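Local coordinates for protein HdaB,HdaA (Adhesin), HUS-associated diffuse adherence (Escherichia coli, PDB 5D55) that probably serves as the minor tip subunit of the Hda (AAF/IV) adhesive pilus, assembled by the chaperone-usher pathway and here fused to a piece of the adhesin HdaA, at residues G23-H27 with V109-V115; D28-L32 with L74-I78. One frame throughout, in Å; residues are numbered along the deposited sequence.

Interaction 1: G23-H27 with V109-V115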
loop_
_atom_site.group_PDB
_atom_site.type_symbol
_atom_site.label_atom_id
_atom_site.label_comp_id
_atom_site.label_asym_id
_atom_site.label_seq_id
_atom_site.Cartn_x
_atom_site.Cartn_y
_atom_site.Cartn_z
ATOM N N GLY B 23 13.964 36.301 -9.463
ATOM C CA GLY B 23 12.836 37.119 -9.890
ATOM C C GLY B 23 11.572 36.624 -9.225
ATOM O O GLY B 23 11.494 35.474 -8.790
ATOM N N ASN B 24 10.581 37.497 -9.147
ATOM C CA ASN B 24 9.359 37.178 -8.413
ATOM C C ASN B 24 8.069 37.494 -9.172
ATOM O O ASN B 24 6.997 37.484 -8.582
ATOM C CB ASN B 24 9.367 37.885 -7.053
ATOM C CG ASN B 24 9.031 39.358 -7.153
ATOM O OD1 ASN B 24 9.440 40.038 -8.091
ATOM N ND2 ASN B 24 8.283 39.863 -6.175
ATOM N N LEU B 25 8.182 37.794 -10.461
ATOM C CA LEU B 25 7.007 37.967 -11.316
ATOM C C LEU B 25 6.830 36.634 -12.026
ATOM O O LEU B 25 7.357 36.412 -13.123
ATOM C CB LEU B 25 7.197 39.133 -12.295
ATOM C CG LEU B 25 7.380 40.517 -11.644
ATOM C CD1 LEU B 25 7.509 41.642 -12.681
ATOM C CD2 LEU B 25 6.246 40.839 -10.678
ATOM N N LEU B 26 6.119 35.728 -11.356
ATOM C CA LEU B 26 6.107 34.336 -11.764
ATOM C C LEU B 26 4.863 33.993 -12.576
ATOM O O LEU B 26 3.733 34.089 -12.084
ATOM C CB LEU B 26 6.280 33.409 -10.554
ATOM C CG LEU B 26 7.449 33.727 -9.606
ATOM C CD1 LEU B 26 7.584 32.659 -8.508
ATOM C CD2 LEU B 26 8.750 33.863 -10.384
ATOM N N HIS B 27 5.104 33.626 -13.834
ATOM C CA HIS B 27 4.071 33.131 -14.734
ATOM C C HIS B 27 3.562 31.784 -14.246
ATOM O O HIS B 27 4.312 30.999 -13.665
ATOM C CB HIS B 27 4.630 32.979 -16.155
ATOM C CG HIS B 27 4.819 34.274 -16.885
ATOM N ND1 HIS B 27 3.796 34.904 -17.560
ATOM C CD2 HIS B 27 5.920 35.040 -17.073
ATOM C CE1 HIS B 27 4.255 36.011 -18.119
ATOM N NE2 HIS B 27 5.542 36.112 -17.845
ATOM N N VAL B 109 4.245 27.056 -10.247
ATOM C CA VAL B 109 3.454 28.200 -9.838
ATOM C C VAL B 109 2.045 28.032 -10.416
ATOM O O VAL B 109 1.877 27.800 -11.614
ATOM C CB VAL B 109 4.086 29.515 -10.346
ATOM C CG1 VAL B 109 3.225 30.692 -9.965
ATOM C CG2 VAL B 109 5.501 29.674 -9.764
ATOM N N ASP B 110 1.045 28.149 -9.556
ATOM C CA ASP B 110 -0.349 27.943 -9.971
ATOM C C ASP B 110 -1.025 29.305 -10.151
ATOM O O ASP B 110 -1.488 29.911 -9.184
ATOM C CB ASP B 110 -1.064 27.069 -8.938
ATOM C CG ASP B 110 -2.470 26.645 -9.376
ATOM O OD1 ASP B 110 -2.829 26.827 -10.558
ATOM O OD2 ASP B 110 -3.219 26.129 -8.523
ATOM N N GLY B 111 -1.044 29.788 -11.390
ATOM C CA GLY B 111 -1.577 31.119 -11.716
ATOM C C GLY B 111 -0.518 32.213 -11.627
ATOM O O GLY B 111 0.336 32.191 -10.730
ATOM N N ASN B 112 -0.562 33.163 -12.558
ATOM C CA ASN B 112 0.365 34.310 -12.543
ATOM C C ASN B 112 0.417 34.969 -11.155
ATOM O O ASN B 112 -0.627 35.308 -10.593
ATOM C CB ASN B 112 -0.054 35.354 -13.581
ATOM C CG ASN B 112 0.258 34.942 -15.016
ATOM O OD1 ASN B 112 0.697 33.824 -15.298
ATOM N ND2 ASN B 112 0.008 35.863 -15.943
ATOM N N GLN B 113 1.616 35.145 -10.599
ATOM C CA GLN B 113 1.744 35.672 -9.233
ATOM C C GLN B 113 2.973 36.541 -9.049
ATOM O O GLN B 113 4.080 36.166 -9.462
ATOM C CB GLN B 113 1.820 34.535 -8.201
ATOM C CG GLN B 113 0.501 33.830 -7.878
ATOM C CD GLN B 113 0.741 32.504 -7.181
ATOM O OE1 GLN B 113 1.044 32.460 -5.983
ATOM N NE2 GLN B 113 0.630 31.416 -7.934
ATOM N N GLN B 114 2.769 37.695 -8.421
ATOM C CA GLN B 114 3.863 38.488 -7.893
ATOM C C GLN B 114 4.045 37.990 -6.476
ATOM O O GLN B 114 3.222 38.270 -5.598
ATOM C CB GLN B 114 3.533 39.988 -7.911
ATOM C CG GLN B 114 4.640 40.841 -7.314
ATOM C CD GLN B 114 4.261 42.293 -7.074
ATOM O OE1 GLN B 114 4.818 42.934 -6.187
ATOM N NE2 GLN B 114 3.332 42.822 -7.862
ATOM N N VAL B 115 5.103 37.213 -6.275
ATOM C CA VAL B 115 5.314 36.472 -5.044
ATOM C C VAL B 115 6.326 37.221 -4.210
ATOM O O VAL B 115 7.409 37.571 -4.694
ATOM C CB VAL B 115 5.853 35.046 -5.325
ATOM C CG1 VAL B 115 5.994 34.230 -4.022
ATOM C CG2 VAL B 115 4.963 34.320 -6.316
#

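Interaction 2: D28-L32 with L74-I78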
loop_
_atom_site.group_PDB
_atom_site.type_symbol
_atom_site.label_atom_id
_atom_site.label_comp_id
_atom_site.label_asym_id
_atom_site.label_seq_id
_atom_site.Cartn_x
_atom_site.Cartn_y
_atom_site.Cartn_z
ATOM N N ASP B 28 2.280 31.521 -14.482
ATOM C CA ASP B 28 1.707 30.207 -14.244
ATOM C C ASP B 28 2.567 29.146 -14.937
ATOM O O ASP B 28 3.038 29.349 -16.055
ATOM C CB ASP B 28 0.278 30.163 -14.811
ATOM C CG ASP B 28 -0.346 28.787 -14.719
ATOM O OD1 ASP B 28 -0.971 28.485 -13.680
ATOM O OD2 ASP B 28 -0.219 28.005 -15.684
ATOM N N GLY B 29 2.771 28.017 -14.276
ATOM C CA GLY B 29 3.536 26.931 -14.874
ATOM C C GLY B 29 5.024 26.946 -14.549
ATOM O O GLY B 29 5.712 25.950 -14.778
ATOM N N VAL B 30 5.534 28.058 -14.020
ATOM C CA VAL B 30 6.975 28.166 -13.724
ATOM C C VAL B 30 7.393 27.091 -12.713
ATOM O O VAL B 30 6.771 26.952 -11.656
ATOM C CB VAL B 30 7.367 29.589 -13.237
ATOM C CG1 VAL B 30 8.753 29.600 -12.609
ATOM C CG2 VAL B 30 7.294 30.584 -14.390
ATOM N N LYS B 31 8.438 26.335 -13.048
ATOM C CA LYS B 31 8.873 25.199 -12.227
ATOM C C LYS B 31 9.719 25.666 -11.050
ATOM O O LYS B 31 10.752 26.324 -11.237
ATOM C CB LYS B 31 9.639 24.178 -13.076
ATOM C CG LYS B 31 8.802 23.511 -14.162
ATOM C CD LYS B 31 9.697 22.890 -15.230
ATOM C CE LYS B 31 8.915 21.953 -16.145
ATOM N NZ LYS B 31 9.834 21.366 -17.183
ATOM N N LEU B 32 9.274 25.323 -9.846
ATOM C CA LEU B 32 9.949 25.722 -8.610
ATOM C C LEU B 32 10.728 24.569 -7.960
ATOM O O LEU B 32 11.616 24.806 -7.128
ATOM C CB LEU B 32 8.947 26.258 -7.593
ATOM C CG LEU B 32 8.047 27.439 -7.972
ATOM C CD1 LEU B 32 7.045 27.641 -6.875
ATOM C CD2 LEU B 32 8.848 28.711 -8.211
ATOM N N LEU B 74 2.096 31.658 -1.413
ATOM C CA LEU B 74 2.406 31.227 -2.766
ATOM C C LEU B 74 1.471 30.082 -3.132
ATOM O O LEU B 74 1.319 29.143 -2.359
ATOM C CB LEU B 74 3.860 30.758 -2.863
ATOM C CG LEU B 74 4.277 29.919 -4.080
ATOM C CD1 LEU B 74 4.256 30.734 -5.375
ATOM C CD2 LEU B 74 5.650 29.313 -3.840
ATOM N N ARG B 75 0.857 30.160 -4.308
ATOM C CA ARG B 75 -0.073 29.124 -4.749
ATOM C C ARG B 75 0.660 28.194 -5.706
ATOM O O ARG B 75 1.248 28.653 -6.694
ATOM C CB ARG B 75 -1.311 29.730 -5.436
ATOM C CG ARG B 75 -2.403 30.275 -4.505
ATOM C CD ARG B 75 -2.079 31.695 -3.996
ATOM N NE ARG B 75 -3.149 32.258 -3.162
ATOM C CZ ARG B 75 -3.044 33.385 -2.451
ATOM N NH1 ARG B 75 -1.916 34.092 -2.452
ATOM N NH2 ARG B 75 -4.072 33.808 -1.726
ATOM N N ILE B 76 0.641 26.898 -5.395
ATOM C CA ILE B 76 1.369 25.901 -6.192
ATOM C C ILE B 76 0.498 24.742 -6.627
ATOM O O ILE B 76 -0.542 24.505 -6.032
ATOM C CB ILE B 76 2.596 25.340 -5.441
ATOM C CG1 ILE B 76 2.196 24.787 -4.065
ATOM C CG2 ILE B 76 3.685 26.394 -5.379
ATOM C CD1 ILE B 76 3.256 23.934 -3.396
ATOM N N ARG B 77 0.927 24.040 -7.678
ATOM C CA ARG B 77 0.267 22.810 -8.143
ATOM C C ARG B 77 1.351 21.822 -8.577
ATOM O O ARG B 77 2.488 22.228 -8.801
ATOM C CB ARG B 77 -0.663 23.100 -9.333
ATOM C CG ARG B 77 0.046 23.608 -10.592
ATOM C CD ARG B 77 -0.847 23.456 -11.818
ATOM N NE ARG B 77 -0.189 23.880 -13.056
ATOM C CZ ARG B 77 -0.303 25.096 -13.591
ATOM N NH1 ARG B 77 -1.048 26.024 -13.006
ATOM N NH2 ARG B 77 0.330 25.385 -14.713
ATOM N N ILE B 78 1.001 20.541 -8.695
ATOM C CA ILE B 78 1.893 19.572 -9.360
ATOM C C ILE B 78 1.768 19.762 -10.867
ATOM O O ILE B 78 0.651 19.919 -11.385
ATOM C CB ILE B 78 1.521 18.107 -9.009
ATOM C CG1 ILE B 78 1.530 17.892 -7.493
ATOM C CG2 ILE B 78 2.467 17.094 -9.716
ATOM C CD1 ILE B 78 2.941 17.919 -6.891
#

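Interaction 1: G23-H27 with V109-V115
Leu-26 and Gln-113 exchange a pair of backbone hydrogen bonds: Leu-26 N gives to Gln-113 O at 2.8 Å, and Gln-113 N gives back to Leu-26 O at 2.8 Å. Farther along, Val-115 N reaches Asn-24 O at 3.0 Å. The second bond between Asn-24 and Val-115 is made by a side chain, with Asn-24 ND2 giving to Val-115 O at 2.9 Å. With chi1 at 77°, CG of Asn-24 sits between its own backbone N and carbonyl carbon, which swings the amide toward Val-115. The Val-115 oxygen then lies in the amide plane, although the donor stands 46° out of the carbonyl plane, and the amide stands in for the Asn-24 backbone N, which lies too far away to bond.

Together with C-H...O contacts from Asn-112 CA to Leu-26 O and from Gln-114 CA to Asn-24 O, these bonds make a short antiparallel two-stranded ribbon within the HdaB part of the fusion, inside its AfaD-like region. Leu-25 and Gln-114 form its non-hydrogen-bonded pair.

Side-chain packing differs on the two faces. On the buried one, Leu-26 CD1 meets Val-115 CG2 at 3.8 Å and Val-109 CG2 at 3.9 Å, crossing each valine side chain at about a right angle. On the exposed one, Leu-25 CD2 lies alongside Gln-114 CG at 3.7 Å, both side chains pointing the same way.

Among the polar side chains, His-27 and Asn-112 run side by side, ring and amide planes 87° apart, and Asn-112 OD1 accepts a hydrogen bond from Asp-28 N. Gln-113 NE2 turns back to Gly-111 O, 2.9 Å away, while its OE1 accepts from Arg-75 N.

Interaction 2: D28-L32 with L74-I78
Asp-28 OD1 is gripped from two directions, by Arg-77 NH1 at 2.6 Å and by the backbone N of Gly-111. The other carboxylate oxygen, Asp-28 OD2, takes Arg-77 NH2 at 2.8 Å, which makes the salt bridge an end-on, two-nitrogen grip with one nitrogen to each oxygen. From the arginine's side the geometry is close to flat, since both oxygens lie near the guanidinium plane at its edge. From the aspartate's side it is skewed: the two planes are 39° apart, NH1 comes in on the syn side of OD1, and NH2 approaches OD2 from above the carboxylate plane. The arginine gets there with CG between its backbone N and carbonyl carbon (chi1 64°) and its chain extended from CG to NE. The two-nitrogen grip holds the guanidinium against rotation. NH1 also makes a salt bridge to Asp-110 OD1, so the arginine probably offsets the charge of two neighbouring carboxylates. Beside it, Gly-29 CA lies 3.6 Å from Arg-77 NH2; with phi at 93°, Gly-29 makes the turn that leads into the strand 31-38.

At the other end the contact is apolar and buried. Leu-32 CD1 meets Leu-74 CD2 tip to tip at 3.7 Å, and the same methyl reaches Ile-76 CG2 at 3.9 Å. Phe-122 of strand 118-132 packs against all three of these side chains. Strands 31-38 and 73-79 flank strand 102-109 in one antiparallel sheet, so the leucines and isoleucine bridge over that middle strand toward a second sheet, as in the hydrophobic core of the immunoglobulin-like beta sandwich of chaperone-usher pilus subunits; both segments belong to the HdaB part of the fusion.

In the fold
The centres of the two interactions lie about 8 Å apart, and 23-27 runs straight on into 28-32. Segment 109-115 binds both: beyond its ribbon with 23-27, Val-109 O accepts from Gly-29 N at 2.8 Å, and the bond from Gly-111 N already gripping Asp-28 OD1 spans 2.6 Å. The acid that holds Arg-77 in interaction 2 therefore also anchors the turn leading into the ribbon of interaction 1. Asp-110 in the turn and Gln-113 on the strand after it tie 109-115 to 74-78, through Arg-77 and Arg-75. A citrate, probably from the crystallisation liquor, sits about 3 Å from the Asn-112 side chain and is only weakly hydrogen-bonded to it.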